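Local coordinates for GTP-binding protein (Pyrococcus horikoshii, PDB 1WXQ), which probably binds GTP and may hydrolyse nucleoside triphosphates as an Obg-like P-loop GTPase, though its cellular function is unknown, at residues T42-D47 against R311-L316; N214-I219 against D315-I320; I320-V325 against F343-G348; K364-A369 against V390-V395. One frame throughout, in Å; residues are numbered along the deposited sequence.

Interaction 1 (T42-D47 against R311-L316); sequences TYAITD and RVVFDL
Phe314 and Val313 on helix 305-316 pack against Ala44 and Thr46 on strand 39-47. The fold is that of a P-loop GTPase. The strand pairs antiparallel with strand 68-77 in the central sheet, and the helix packs against it. The short axes come within 9.1 Å of each other, with 56° between their directions. Phe314 carries most of the contact. Its CB leaves the helix toward the strand, and chi1 of -56° sets CG anti to the carbonyl carbon, beside the backbone N. CD1 and CE1 meet residues of the next strand, where CE1 approaches CG of Pro321. CE2 has Thr46 CB at 3.8 Å and, at the ring edge near its plane, Ile45 O at 4.1 Å. CZ reaches farthest. Ala44 CB lies 4.3 Å from CZ, at a slant to the ring. Ala44 CB also touches Val313 CG1, so Ala44 is shared by two helix residues. The contact is apolar apart from the backbone oxygen at the ring edge. Phe386 also meets the Phe314 ring edge-to-face. Earlier in the helix, Gln306 NE2 hydrogen-bonds Tyr43 O, and Asn310 OD1 takes a weak bond from Ile45 N. The closest approach belongs to Thr46, whose CB and CG2 each stand 3.6 Å from Phe314 CZ.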
loop_
_atom_site.group_PDB
_atom_site.type_symbol
_atom_site.label_atom_id
_atom_site.label_comp_id
_atom_site.label_asym_id
_atom_site.label_seq_id
_atom_site.Cartn_x
_atom_site.Cartn_y
_atom_site.Cartn_z
ATOM N N THR A 42 -4.828 -1.413 -10.476
ATOM C CA THR A 42 -3.987 -2.591 -10.537
ATOM C C THR A 42 -4.764 -3.589 -9.698
ATOM O O THR A 42 -5.914 -3.322 -9.348
ATOM C CB THR A 42 -2.592 -2.329 -9.933
ATOM O OG1 THR A 42 -1.779 -3.494 -10.100
ATOM C CG2 THR A 42 -2.694 -1.997 -8.458
ATOM N N TYR A 43 -4.160 -4.727 -9.380
ATOM C CA TYR A 43 -4.967 -5.745 -8.720
ATOM C C TYR A 43 -4.177 -6.446 -7.613
ATOM O O TYR A 43 -2.954 -6.504 -7.621
ATOM C CB TYR A 43 -5.400 -6.769 -9.774
ATOM C CG TYR A 43 -6.641 -6.311 -10.459
ATOM C CD1 TYR A 43 -7.825 -6.182 -9.738
ATOM C CD2 TYR A 43 -6.641 -6.079 -11.834
ATOM C CE1 TYR A 43 -8.998 -5.818 -10.384
ATOM C CE2 TYR A 43 -7.814 -5.723 -12.481
ATOM C CZ TYR A 43 -8.990 -5.596 -11.764
ATOM O OH TYR A 43 -10.155 -5.218 -12.400
ATOM N N ALA A 44 -4.922 -6.952 -6.613
ATOM C CA ALA A 44 -4.270 -7.668 -5.520
ATOM C C ALA A 44 -4.621 -9.157 -5.543
ATOM O O ALA A 44 -5.718 -9.578 -5.199
ATOM C CB ALA A 44 -4.716 -7.040 -4.200
ATOM N N ILE A 45 -3.646 -9.961 -6.004
ATOM C CA ILE A 45 -3.908 -11.383 -6.196
ATOM C C ILE A 45 -3.409 -12.228 -5.020
ATOM O O ILE A 45 -2.232 -12.248 -4.687
ATOM C CB ILE A 45 -3.209 -11.812 -7.486
ATOM C CG1 ILE A 45 -3.577 -10.850 -8.619
ATOM C CG2 ILE A 45 -3.674 -13.221 -7.892
ATOM C CD1 ILE A 45 -2.771 -11.109 -9.893
ATOM N N THR A 46 -4.369 -12.957 -4.475
ATOM C CA THR A 46 -4.110 -13.911 -3.409
ATOM C C THR A 46 -5.142 -15.029 -3.572
ATOM O O THR A 46 -5.982 -14.967 -4.463
ATOM C CB THR A 46 -4.231 -13.231 -2.029
ATOM O OG1 THR A 46 -3.841 -14.149 -0.996
ATOM C CG2 THR A 46 -5.659 -12.753 -1.795
ATOM N N ASP A 47 -5.077 -16.056 -2.739
ATOM C CA ASP A 47 -6.016 -17.159 -2.869
ATOM C C ASP A 47 -7.467 -16.765 -2.628
ATOM O O ASP A 47 -7.817 -16.314 -1.543
ATOM C CB ASP A 47 -5.653 -18.301 -1.910
ATOM C CG ASP A 47 -4.443 -19.094 -2.369
ATOM O OD1 ASP A 47 -4.279 -19.277 -3.598
ATOM O OD2 ASP A 47 -3.666 -19.547 -1.493
ATOM N N ARG A 311 2.920 -7.069 -1.457
ATOM C CA ARG A 311 3.597 -6.695 -0.215
ATOM C C ARG A 311 3.091 -5.366 0.293
ATOM O O ARG A 311 3.045 -5.140 1.505
ATOM C CB ARG A 311 5.131 -6.653 -0.389
ATOM C CG ARG A 311 5.782 -8.026 -0.593
ATOM C CD ARG A 311 5.534 -8.985 0.602
ATOM N NE ARG A 311 6.278 -8.593 1.795
ATOM C CZ ARG A 311 7.588 -8.783 1.959
ATOM N NH1 ARG A 311 8.307 -9.368 1.012
ATOM N NH2 ARG A 311 8.183 -8.367 3.066
ATOM N N VAL A 312 2.698 -4.483 -0.622
ATOM C CA VAL A 312 2.165 -3.187 -0.201
ATOM C C VAL A 312 0.797 -3.357 0.489
ATOM O O VAL A 312 0.570 -2.856 1.588
ATOM C CB VAL A 312 1.965 -2.221 -1.388
ATOM C CG1 VAL A 312 1.282 -0.962 -0.891
ATOM C CG2 VAL A 312 3.293 -1.883 -2.045
ATOM N N VAL A 313 -0.092 -4.083 -0.176
ATOM C CA VAL A 313 -1.452 -4.335 0.295
ATOM C C VAL A 313 -1.578 -5.186 1.557
ATOM O O VAL A 313 -2.198 -4.765 2.544
ATOM C CB VAL A 313 -2.292 -5.011 -0.834
ATOM C CG1 VAL A 313 -3.718 -5.258 -0.369
ATOM C CG2 VAL A 313 -2.293 -4.125 -2.075
ATOM N N PHE A 314 -0.993 -6.382 1.503
ATOM C CA PHE A 314 -1.042 -7.357 2.590
ATOM C C PHE A 314 -0.044 -7.164 3.737
ATOM O O PHE A 314 -0.317 -7.531 4.874
ATOM C CB PHE A 314 -0.832 -8.759 2.018
ATOM C CG PHE A 314 -1.807 -9.131 0.940
ATOM C CD1 PHE A 314 -3.186 -8.950 1.127
ATOM C CD2 PHE A 314 -1.352 -9.677 -0.259
ATOM C CE1 PHE A 314 -4.104 -9.308 0.127
ATOM C CE2 PHE A 314 -2.253 -10.042 -1.270
ATOM C CZ PHE A 314 -3.638 -9.856 -1.075
ATOM N N ASP A 315 1.119 -6.604 3.438
ATOM C CA ASP A 315 2.138 -6.421 4.457
ATOM C C ASP A 315 2.243 -5.003 4.981
ATOM O O ASP A 315 1.949 -4.753 6.150
ATOM C CB ASP A 315 3.490 -6.852 3.905
ATOM C CG ASP A 315 4.505 -7.053 4.982
ATOM O OD1 ASP A 315 4.467 -6.291 5.971
ATOM O OD2 ASP A 315 5.347 -7.965 4.836
ATOM N N LEU A 316 2.682 -4.078 4.133
ATOM C CA LEU A 316 2.814 -2.687 4.558
ATOM C C LEU A 316 1.536 -2.236 5.241
ATOM O O LEU A 316 1.512 -1.965 6.425
ATOM C CB LEU A 316 3.037 -1.761 3.366
ATOM C CG LEU A 316 4.370 -1.149 2.962
ATOM C CD1 LEU A 316 4.062 0.238 2.386
ATOM C CD2 LEU A 316 5.322 -1.020 4.144
#

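Interaction 2 (N214-I219 against D315-I320); sequences NKPMVI and DLLKLI
Leu316, in the last turn of helix 305-316, points its side chain at Pro216 and Val218. Its branches divide the work. CG lies 3.8 Å from Val218 CG2, and the two side chains slide past each other in opposite directions. CD1 rests against Pro216, 3.5 Å from its CB, and also touches the peptide that joins Pro216 to Met217, a selenomethionine. CD2 meets Pro216 CB more loosely. An alanine in place of Leu316 would probably leave Pro216 CB without the methyls packed on it and open a gap beside Val218 CG2. Leu317 follows. Its chi1 of -52° puts CG beside the backbone N, and CD2 comes to 4.1 Å from Pro216 CG. These two side chains cross at about a right angle. Lys318 has positive phi, 54°, and the chain leaves the helix there. Leu319 then opens the next strand and packs back on Val313. Strand 217-222 is flanked by the parallel strands 104-110 and 245-249, and Val218 also touches Val308 and Val312 of the helix. A helix packed on the face of a mostly parallel sheet fits the P-loop GTPase fold, and strand 217-222 runs into an NKAD sequence consistent with the G4 motif.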
loop_
_atom_site.group_PDB
_atom_site.type_symbol
_atom_site.label_atom_id
_atom_site.label_comp_id
_atom_site.label_asym_id
_atom_site.label_seq_id
_atom_site.Cartn_x
_atom_site.Cartn_y
_atom_site.Cartn_z
ATOM N N ASN A 214 2.328 7.174 7.495
ATOM C CA ASN A 214 1.405 7.733 6.485
ATOM C C ASN A 214 1.886 7.590 5.042
ATOM O O ASN A 214 1.092 7.593 4.105
ATOM C CB ASN A 214 1.152 9.219 6.810
ATOM C CG ASN A 214 0.240 9.920 5.801
ATOM O OD1 ASN A 214 0.699 10.433 4.782
ATOM N ND2 ASN A 214 -1.061 9.953 6.094
ATOM N N LYS A 215 3.190 7.478 4.857
ATOM C CA LYS A 215 3.733 7.321 3.521
ATOM C C LYS A 215 4.717 6.162 3.503
ATOM O O LYS A 215 5.849 6.295 3.076
ATOM C CB LYS A 215 4.391 8.624 3.079
ATOM C CG LYS A 215 3.370 9.732 2.818
ATOM C CD LYS A 215 2.432 9.353 1.669
ATOM C CE LYS A 215 1.320 10.370 1.431
ATOM N NZ LYS A 215 0.154 10.197 2.342
ATOM N N PRO A 216 4.282 4.995 3.984
ATOM C CA PRO A 216 5.153 3.824 4.006
ATOM C C PRO A 216 5.381 3.397 2.575
ATOM O O PRO A 216 4.517 3.579 1.711
ATOM C CB PRO A 216 4.324 2.805 4.777
ATOM C CG PRO A 216 2.944 3.117 4.314
ATOM C CD PRO A 216 2.906 4.630 4.362
HETATM N N MSE A 217 6.540 2.828 2.299
HETATM C CA MSE A 217 6.785 2.419 0.933
HETATM C C MSE A 217 7.499 1.112 0.738
HETATM O O MSE A 217 8.087 0.552 1.659
HETATM C CB MSE A 217 7.521 3.523 0.173
HETATM C CG MSE A 217 8.612 4.274 0.928
HETATM SE SE MSE A 217 9.284 5.723 -0.208
HETATM C CE MSE A 217 9.232 7.157 1.089
ATOM N N VAL A 218 7.374 0.598 -0.476
ATOM C CA VAL A 218 8.045 -0.623 -0.847
ATOM C C VAL A 218 8.940 -0.211 -2.001
ATOM O O VAL A 218 8.545 0.571 -2.868
ATOM C CB VAL A 218 7.074 -1.722 -1.295
ATOM C CG1 VAL A 218 7.856 -2.888 -1.913
ATOM C CG2 VAL A 218 6.278 -2.217 -0.103
ATOM N N ILE A 219 10.154 -0.738 -1.992
ATOM C CA ILE A 219 11.112 -0.408 -3.014
ATOM C C ILE A 219 11.203 -1.471 -4.111
ATOM O O ILE A 219 11.444 -2.645 -3.847
ATOM C CB ILE A 219 12.484 -0.182 -2.361
ATOM C CG1 ILE A 219 12.311 0.808 -1.210
ATOM C CG2 ILE A 219 13.488 0.338 -3.397
ATOM C CD1 ILE A 219 13.557 1.051 -0.410
ATOM N N ASP A 315 1.119 -6.604 3.438
ATOM C CA ASP A 315 2.138 -6.421 4.457
ATOM C C ASP A 315 2.243 -5.003 4.981
ATOM O O ASP A 315 1.949 -4.753 6.150
ATOM C CB ASP A 315 3.490 -6.852 3.905
ATOM C CG ASP A 315 4.505 -7.053 4.982
ATOM O OD1 ASP A 315 4.467 -6.291 5.971
ATOM O OD2 ASP A 315 5.347 -7.965 4.836
ATOM N N LEU A 316 2.682 -4.078 4.133
ATOM C CA LEU A 316 2.814 -2.687 4.558
ATOM C C LEU A 316 1.536 -2.236 5.241
ATOM O O LEU A 316 1.512 -1.965 6.425
ATOM C CB LEU A 316 3.037 -1.761 3.366
ATOM C CG LEU A 316 4.370 -1.149 2.962
ATOM C CD1 LEU A 316 4.062 0.238 2.386
ATOM C CD2 LEU A 316 5.322 -1.020 4.144
ATOM N N LEU A 317 0.467 -2.165 4.465
ATOM C CA LEU A 317 -0.811 -1.716 4.987
ATOM C C LEU A 317 -1.526 -2.776 5.807
ATOM O O LEU A 317 -2.495 -2.477 6.494
ATOM C CB LEU A 317 -1.688 -1.229 3.822
ATOM C CG LEU A 317 -0.938 -0.205 2.950
ATOM C CD1 LEU A 317 -1.790 0.236 1.793
ATOM C CD2 LEU A 317 -0.533 0.984 3.798
ATOM N N LYS A 318 -1.041 -4.012 5.736
ATOM C CA LYS A 318 -1.619 -5.122 6.480
ATOM C C LYS A 318 -3.117 -5.319 6.250
ATOM O O LYS A 318 -3.891 -5.506 7.193
ATOM C CB LYS A 318 -1.349 -4.943 7.976
ATOM C CG LYS A 318 0.128 -4.892 8.343
ATOM C CD LYS A 318 0.381 -5.503 9.717
ATOM C CE LYS A 318 -0.401 -4.788 10.825
ATOM N NZ LYS A 318 -0.326 -5.509 12.130
ATOM N N LEU A 319 -3.532 -5.266 4.991
ATOM C CA LEU A 319 -4.929 -5.469 4.656
ATOM C C LEU A 319 -5.164 -6.972 4.510
ATOM O O LEU A 319 -4.242 -7.724 4.196
ATOM C CB LEU A 319 -5.264 -4.741 3.357
ATOM C CG LEU A 319 -4.992 -3.231 3.405
ATOM C CD1 LEU A 319 -5.069 -2.640 2.012
ATOM C CD2 LEU A 319 -5.996 -2.552 4.327
ATOM N N ILE A 320 -6.386 -7.413 4.785
ATOM C CA ILE A 320 -6.740 -8.824 4.655
ATOM C C ILE A 320 -8.063 -8.870 3.918
ATOM O O ILE A 320 -8.916 -8.015 4.129
ATOM C CB ILE A 320 -6.930 -9.495 6.027
ATOM C CG1 ILE A 320 -7.967 -8.721 6.846
ATOM C CG2 ILE A 320 -5.596 -9.594 6.755
ATOM C CD1 ILE A 320 -8.420 -9.469 8.102
#

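Interaction 3 (I320-V325 against F343-G348); sequences IPVYPV and FLMKKG
Val322 and Met345, a selenomethionine, point to the same face of an antiparallel strand pair and cross at about a right angle. Met345 CG lies 3.8 Å from Val322 CB. A chi1 of -53° sets this CG beside the backbone N, and the chain then bends at its next two torsions. Ile320 and Phe343 share that face. Met345 CB touches Ile320 CG1 at 4.2 Å. Pro324 meets the Phe343 ring at its edge, with CD near the ring plane and 4.0 Å from CD2; these side chains too cross at about a right angle. At the other end Lys347 slants over Ile320, and its CG and CE pass the methyl CG2. The backbones join through two hydrogen-bonded pairs, Ile320 with Met345 and Val322 with Phe343. Met345 N to Ile320 O is the straightest bond, with 170° at the hydrogen and a length of 3.0 Å. Phe343 N to Val322 O measures 2.8 Å, while the return bond from Val322 N is weak. Pro321, which has no N-H, lies between them in a non-hydrogen-bonded pair with Leu344. On the face of Val322, Phe343 and Met345, helix 351-358 packs through Leu354 and Lys357. On the other face Pro321 and Leu344 meet helix 305-316 and Ile71 of strand 68-77. Strand 319-325 runs between strands 343-346 and 388-394.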
loop_
_atom_site.group_PDB
_atom_site.type_symbol
_atom_site.label_atom_id
_atom_site.label_comp_id
_atom_site.label_asym_id
_atom_site.label_seq_id
_atom_site.Cartn_x
_atom_site.Cartn_y
_atom_site.Cartn_z
ATOM N N ILE A 320 -6.386 -7.413 4.785
ATOM C CA ILE A 320 -6.740 -8.824 4.655
ATOM C C ILE A 320 -8.063 -8.870 3.918
ATOM O O ILE A 320 -8.916 -8.015 4.129
ATOM C CB ILE A 320 -6.930 -9.495 6.027
ATOM C CG1 ILE A 320 -7.967 -8.721 6.846
ATOM C CG2 ILE A 320 -5.596 -9.594 6.755
ATOM C CD1 ILE A 320 -8.420 -9.469 8.102
ATOM N N PRO A 321 -8.251 -9.855 3.032
ATOM C CA PRO A 321 -9.515 -9.960 2.285
ATOM C C PRO A 321 -10.635 -10.515 3.193
ATOM O O PRO A 321 -10.394 -11.385 4.024
ATOM C CB PRO A 321 -9.179 -10.924 1.135
ATOM C CG PRO A 321 -7.662 -11.046 1.156
ATOM C CD PRO A 321 -7.313 -10.908 2.615
ATOM N N VAL A 322 -11.852 -10.005 3.029
ATOM C CA VAL A 322 -12.991 -10.437 3.834
ATOM C C VAL A 322 -14.268 -10.359 2.992
ATOM O O VAL A 322 -14.491 -9.381 2.286
ATOM C CB VAL A 322 -13.124 -9.541 5.093
ATOM C CG1 VAL A 322 -14.440 -9.808 5.809
ATOM C CG2 VAL A 322 -11.953 -9.797 6.026
ATOM N N TYR A 323 -15.105 -11.386 3.073
ATOM C CA TYR A 323 -16.338 -11.440 2.278
ATOM C C TYR A 323 -17.628 -11.529 3.077
ATOM O O TYR A 323 -17.844 -12.503 3.794
ATOM C CB TYR A 323 -16.312 -12.648 1.336
ATOM C CG TYR A 323 -15.150 -12.690 0.371
ATOM C CD1 TYR A 323 -13.862 -13.009 0.802
ATOM C CD2 TYR A 323 -15.354 -12.468 -0.990
ATOM C CE1 TYR A 323 -12.807 -13.115 -0.105
ATOM C CE2 TYR A 323 -14.307 -12.572 -1.901
ATOM C CZ TYR A 323 -13.040 -12.899 -1.457
ATOM O OH TYR A 323 -12.022 -13.034 -2.377
ATOM N N PRO A 324 -18.509 -10.520 2.948
ATOM C CA PRO A 324 -19.794 -10.482 3.653
ATOM C C PRO A 324 -20.883 -11.148 2.825
ATOM O O PRO A 324 -21.028 -10.875 1.629
ATOM C CB PRO A 324 -20.046 -8.997 3.815
ATOM C CG PRO A 324 -19.551 -8.467 2.529
ATOM C CD PRO A 324 -18.220 -9.202 2.354
ATOM N N VAL A 325 -21.651 -12.012 3.476
ATOM C CA VAL A 325 -22.738 -12.730 2.827
ATOM C C VAL A 325 -24.070 -12.456 3.518
ATOM O O VAL A 325 -24.126 -11.777 4.549
ATOM C CB VAL A 325 -22.484 -14.257 2.848
ATOM C CG1 VAL A 325 -21.283 -14.598 1.971
ATOM C CG2 VAL A 325 -22.250 -14.723 4.278
ATOM N N PHE A 343 -13.823 -7.170 0.628
ATOM C CA PHE A 343 -13.304 -5.920 1.159
ATOM C C PHE A 343 -11.935 -6.079 1.810
ATOM O O PHE A 343 -11.648 -7.070 2.490
ATOM C CB PHE A 343 -14.306 -5.314 2.147
ATOM C CG PHE A 343 -15.560 -4.803 1.486
ATOM C CD1 PHE A 343 -15.553 -3.607 0.779
ATOM C CD2 PHE A 343 -16.738 -5.546 1.527
ATOM C CE1 PHE A 343 -16.704 -3.155 0.116
ATOM C CE2 PHE A 343 -17.894 -5.105 0.867
ATOM C CZ PHE A 343 -17.875 -3.910 0.161
ATOM N N LEU A 344 -11.074 -5.106 1.548
ATOM C CA LEU A 344 -9.746 -5.078 2.125
ATOM C C LEU A 344 -9.944 -4.423 3.499
ATOM O O LEU A 344 -10.233 -3.228 3.593
ATOM C CB LEU A 344 -8.821 -4.222 1.250
ATOM C CG LEU A 344 -8.239 -4.708 -0.092
ATOM C CD1 LEU A 344 -7.156 -3.775 -0.645
ATOM C CD2 LEU A 344 -7.687 -6.112 0.120
HETATM N N MSE A 345 -9.827 -5.218 4.554
HETATM C CA MSE A 345 -9.973 -4.724 5.916
HETATM C C MSE A 345 -8.600 -4.629 6.582
HETATM O O MSE A 345 -7.716 -5.437 6.313
HETATM C CB MSE A 345 -10.841 -5.678 6.739
HETATM C CG MSE A 345 -12.185 -5.998 6.112
HETATM SE SE MSE A 345 -13.106 -4.386 5.633
HETATM C CE MSE A 345 -13.514 -3.759 7.427
ATOM N N LYS A 346 -8.435 -3.649 7.459
ATOM C CA LYS A 346 -7.196 -3.515 8.174
ATOM C C LYS A 346 -7.173 -4.546 9.276
ATOM O O LYS A 346 -8.176 -4.833 9.914
ATOM C CB LYS A 346 -7.143 -2.110 8.771
ATOM C CG LYS A 346 -5.947 -1.921 9.705
ATOM C CD LYS A 346 -4.681 -1.512 8.949
ATOM C CE LYS A 346 -3.467 -1.376 9.872
ATOM N NZ LYS A 346 -2.333 -0.843 9.119
ATOM N N LYS A 347 -6.038 -5.201 9.509
ATOM C CA LYS A 347 -6.003 -6.230 10.553
ATOM C C LYS A 347 -6.374 -5.533 11.861
ATOM O O LYS A 347 -5.911 -4.420 12.139
ATOM C CB LYS A 347 -4.614 -6.894 10.655
ATOM C CG LYS A 347 -4.253 -7.782 9.450
ATOM C CD LYS A 347 -2.929 -8.532 9.644
ATOM C CE LYS A 347 -2.722 -9.676 8.615
ATOM N NZ LYS A 347 -2.571 -9.273 7.160
ATOM N N GLY A 348 -7.239 -6.181 12.639
ATOM C CA GLY A 348 -7.703 -5.611 13.895
ATOM C C GLY A 348 -9.153 -5.175 13.737
ATOM O O GLY A 348 -9.819 -4.754 14.690
#

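Interaction 4 (K364-A369 against V390-V395); sequences KGFLYA and VKIVSV
A chi1 of 67° places CG of Tyr368 between its backbone N and carbonyl carbon, and the ring lies against Val393. Val393 has CG1 anti to its backbone N (chi1 177°) and CG2 beside that N. Both methyls reach the ring. CG2 stands over one face in a CH-pi contact, 4.0 Å from the ring centroid and 22° off the normal. CG1 lies nearer the rim, by CE1. Arg377 adds a cation-pi contact to the same ring. An alanine at Tyr368 would probably leave the Val393 methyls uncovered on this side and Arg377 without its cation-pi partner. The backbone here makes a classic beta bulge: Leu367 and Tyr368 stand opposite the single residue Val393. Val393 O takes a 2.8 Å hydrogen bond from Leu367 N and a weak one from Tyr368 N. In return Val393 N binds Tyr368 O at 3.0 Å, with the donor nearly along the C=O axis. The opposite face holds Phe366, Ala369 and Ile392, which touch helix 351-358. There Ile392 CG2 meets the edge of the Phe366 ring 4.1 Å from CD1. Ala369 CB packs on Val390 CG1 at 3.8 Å. Ser394 OG hydrogen-bonds Leu362 O of helix 360-364, just before strand 366-371. Strand 366-371 is outermost in the mixed sheet and pairs antiparallel with strand 388-394, as expected for the beta-grasp fold of a TGS domain.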
loop_
_atom_site.group_PDB
_atom_site.type_symbol
_atom_site.label_atom_id
_atom_site.label_comp_id
_atom_site.label_asym_id
_atom_site.label_seq_id
_atom_site.Cartn_x
_atom_site.Cartn_y
_atom_site.Cartn_z
ATOM N N LYS A 364 -24.725 0.642 11.906
ATOM C CA LYS A 364 -25.460 1.161 13.044
ATOM C C LYS A 364 -26.354 0.111 13.685
ATOM O O LYS A 364 -26.286 -0.111 14.894
ATOM C CB LYS A 364 -26.285 2.375 12.625
ATOM C CG LYS A 364 -25.436 3.600 12.346
ATOM C CD LYS A 364 -24.570 3.941 13.556
ATOM C CE LYS A 364 -23.956 5.317 13.431
ATOM N NZ LYS A 364 -23.175 5.671 14.641
ATOM N N GLY A 365 -27.187 -0.540 12.879
ATOM C CA GLY A 365 -28.075 -1.554 13.421
ATOM C C GLY A 365 -27.411 -2.892 13.686
ATOM O O GLY A 365 -28.096 -3.902 13.796
ATOM N N PHE A 366 -26.082 -2.902 13.804
ATOM C CA PHE A 366 -25.338 -4.140 14.028
ATOM C C PHE A 366 -25.727 -4.855 15.305
ATOM O O PHE A 366 -25.890 -4.239 16.355
ATOM C CB PHE A 366 -23.826 -3.866 14.056
ATOM C CG PHE A 366 -22.986 -5.107 14.250
ATOM C CD1 PHE A 366 -22.713 -5.951 13.180
ATOM C CD2 PHE A 366 -22.491 -5.445 15.508
ATOM C CE1 PHE A 366 -21.961 -7.114 13.356
ATOM C CE2 PHE A 366 -21.743 -6.600 15.690
ATOM C CZ PHE A 366 -21.478 -7.436 14.613
ATOM N N LEU A 367 -25.878 -6.168 15.215
ATOM C CA LEU A 367 -26.213 -6.954 16.394
ATOM C C LEU A 367 -25.093 -7.963 16.632
ATOM O O LEU A 367 -24.514 -8.014 17.714
ATOM C CB LEU A 367 -27.570 -7.657 16.215
ATOM C CG LEU A 367 -28.811 -6.749 16.141
ATOM C CD1 LEU A 367 -30.074 -7.591 16.112
ATOM C CD2 LEU A 367 -28.834 -5.815 17.357
ATOM N N TYR A 368 -24.770 -8.749 15.614
ATOM C CA TYR A 368 -23.711 -9.739 15.740
ATOM C C TYR A 368 -23.408 -10.374 14.398
ATOM O O TYR A 368 -24.129 -10.169 13.425
ATOM C CB TYR A 368 -24.107 -10.826 16.750
ATOM C CG TYR A 368 -25.262 -11.683 16.295
ATOM C CD1 TYR A 368 -26.566 -11.191 16.298
ATOM C CD2 TYR A 368 -25.046 -12.972 15.820
ATOM C CE1 TYR A 368 -27.630 -11.962 15.831
ATOM C CE2 TYR A 368 -26.102 -13.755 15.349
ATOM C CZ TYR A 368 -27.390 -13.244 15.355
ATOM O OH TYR A 368 -28.430 -14.003 14.862
ATOM N N ALA A 369 -22.337 -11.155 14.352
ATOM C CA ALA A 369 -21.941 -11.815 13.109
ATOM C C ALA A 369 -21.719 -13.310 13.267
ATOM O O ALA A 369 -21.531 -13.812 14.364
ATOM C CB ALA A 369 -20.670 -11.161 12.546
ATOM N N VAL A 390 -18.186 -13.960 6.228
ATOM C CA VAL A 390 -19.019 -13.545 7.352
ATOM C C VAL A 390 -20.456 -13.088 7.105
ATOM O O VAL A 390 -20.733 -12.383 6.147
ATOM C CB VAL A 390 -18.285 -12.422 8.141
ATOM C CG1 VAL A 390 -19.244 -11.718 9.091
ATOM C CG2 VAL A 390 -17.127 -13.020 8.922
ATOM N N LYS A 391 -21.356 -13.495 8.000
ATOM C CA LYS A 391 -22.769 -13.117 7.934
ATOM C C LYS A 391 -23.048 -11.994 8.945
ATOM O O LYS A 391 -22.810 -12.141 10.150
ATOM C CB LYS A 391 -23.665 -14.334 8.227
ATOM C CG LYS A 391 -25.161 -14.034 8.483
ATOM C CD LYS A 391 -26.192 -13.627 7.428
ATOM C CE LYS A 391 -27.534 -13.010 7.835
ATOM N NZ LYS A 391 -28.709 -13.815 8.162
ATOM N N ILE A 392 -23.540 -10.867 8.442
ATOM C CA ILE A 392 -23.849 -9.726 9.294
ATOM C C ILE A 392 -25.344 -9.651 9.637
ATOM O O ILE A 392 -26.213 -9.750 8.768
ATOM C CB ILE A 392 -23.411 -8.409 8.622
ATOM C CG1 ILE A 392 -21.894 -8.434 8.378
ATOM C CG2 ILE A 392 -23.808 -7.228 9.491
ATOM C CD1 ILE A 392 -21.365 -7.245 7.603
ATOM N N VAL A 393 -25.627 -9.478 10.922
ATOM C CA VAL A 393 -26.992 -9.385 11.405
ATOM C C VAL A 393 -27.235 -7.992 11.965
ATOM O O VAL A 393 -26.619 -7.599 12.957
ATOM C CB VAL A 393 -27.242 -10.423 12.508
ATOM C CG1 VAL A 393 -28.646 -10.277 13.059
ATOM C CG2 VAL A 393 -27.034 -11.812 11.951
ATOM N N SER A 394 -28.129 -7.246 11.327
ATOM C CA SER A 394 -28.435 -5.897 11.780
ATOM C C SER A 394 -29.919 -5.609 11.884
ATOM O O SER A 394 -30.705 -6.053 11.050
ATOM C CB SER A 394 -27.806 -4.867 10.842
ATOM O OG SER A 394 -26.534 -5.296 10.400
ATOM N N VAL A 395 -30.295 -4.859 12.919
ATOM C CA VAL A 395 -31.684 -4.469 13.110
ATOM C C VAL A 395 -32.015 -3.621 11.879
ATOM O O VAL A 395 -31.243 -2.727 11.502
ATOM C CB VAL A 395 -31.856 -3.631 14.399
ATOM C CG1 VAL A 395 -31.159 -2.287 14.254
ATOM C CG2 VAL A 395 -33.338 -3.450 14.705
#

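Overall arrangement
Interactions 1 and 2 lie nearest the centre of the chain. Both use helix 305-316 to cover the GTPase sheet, one on strand 39-47 and the other on strand 217-222, and both rest on apolar side chains. Interactions 3 and 4 join strands of the smaller, TGS-type sheet by backbone hydrogen bonds. Interaction 1 is buried and interactions 2 and 3 partly so; interaction 4, also partly buried, is farthest from the chain centre, at about 29 Å. Strand 319-325 follows the helix directly and links the GTPase part to the TGS-type part: Ile320 belongs to interactions 2 and 3, and Tyr323 and Val325 bond to Val390 of interaction 4. Interactions 1 and 4 do not touch.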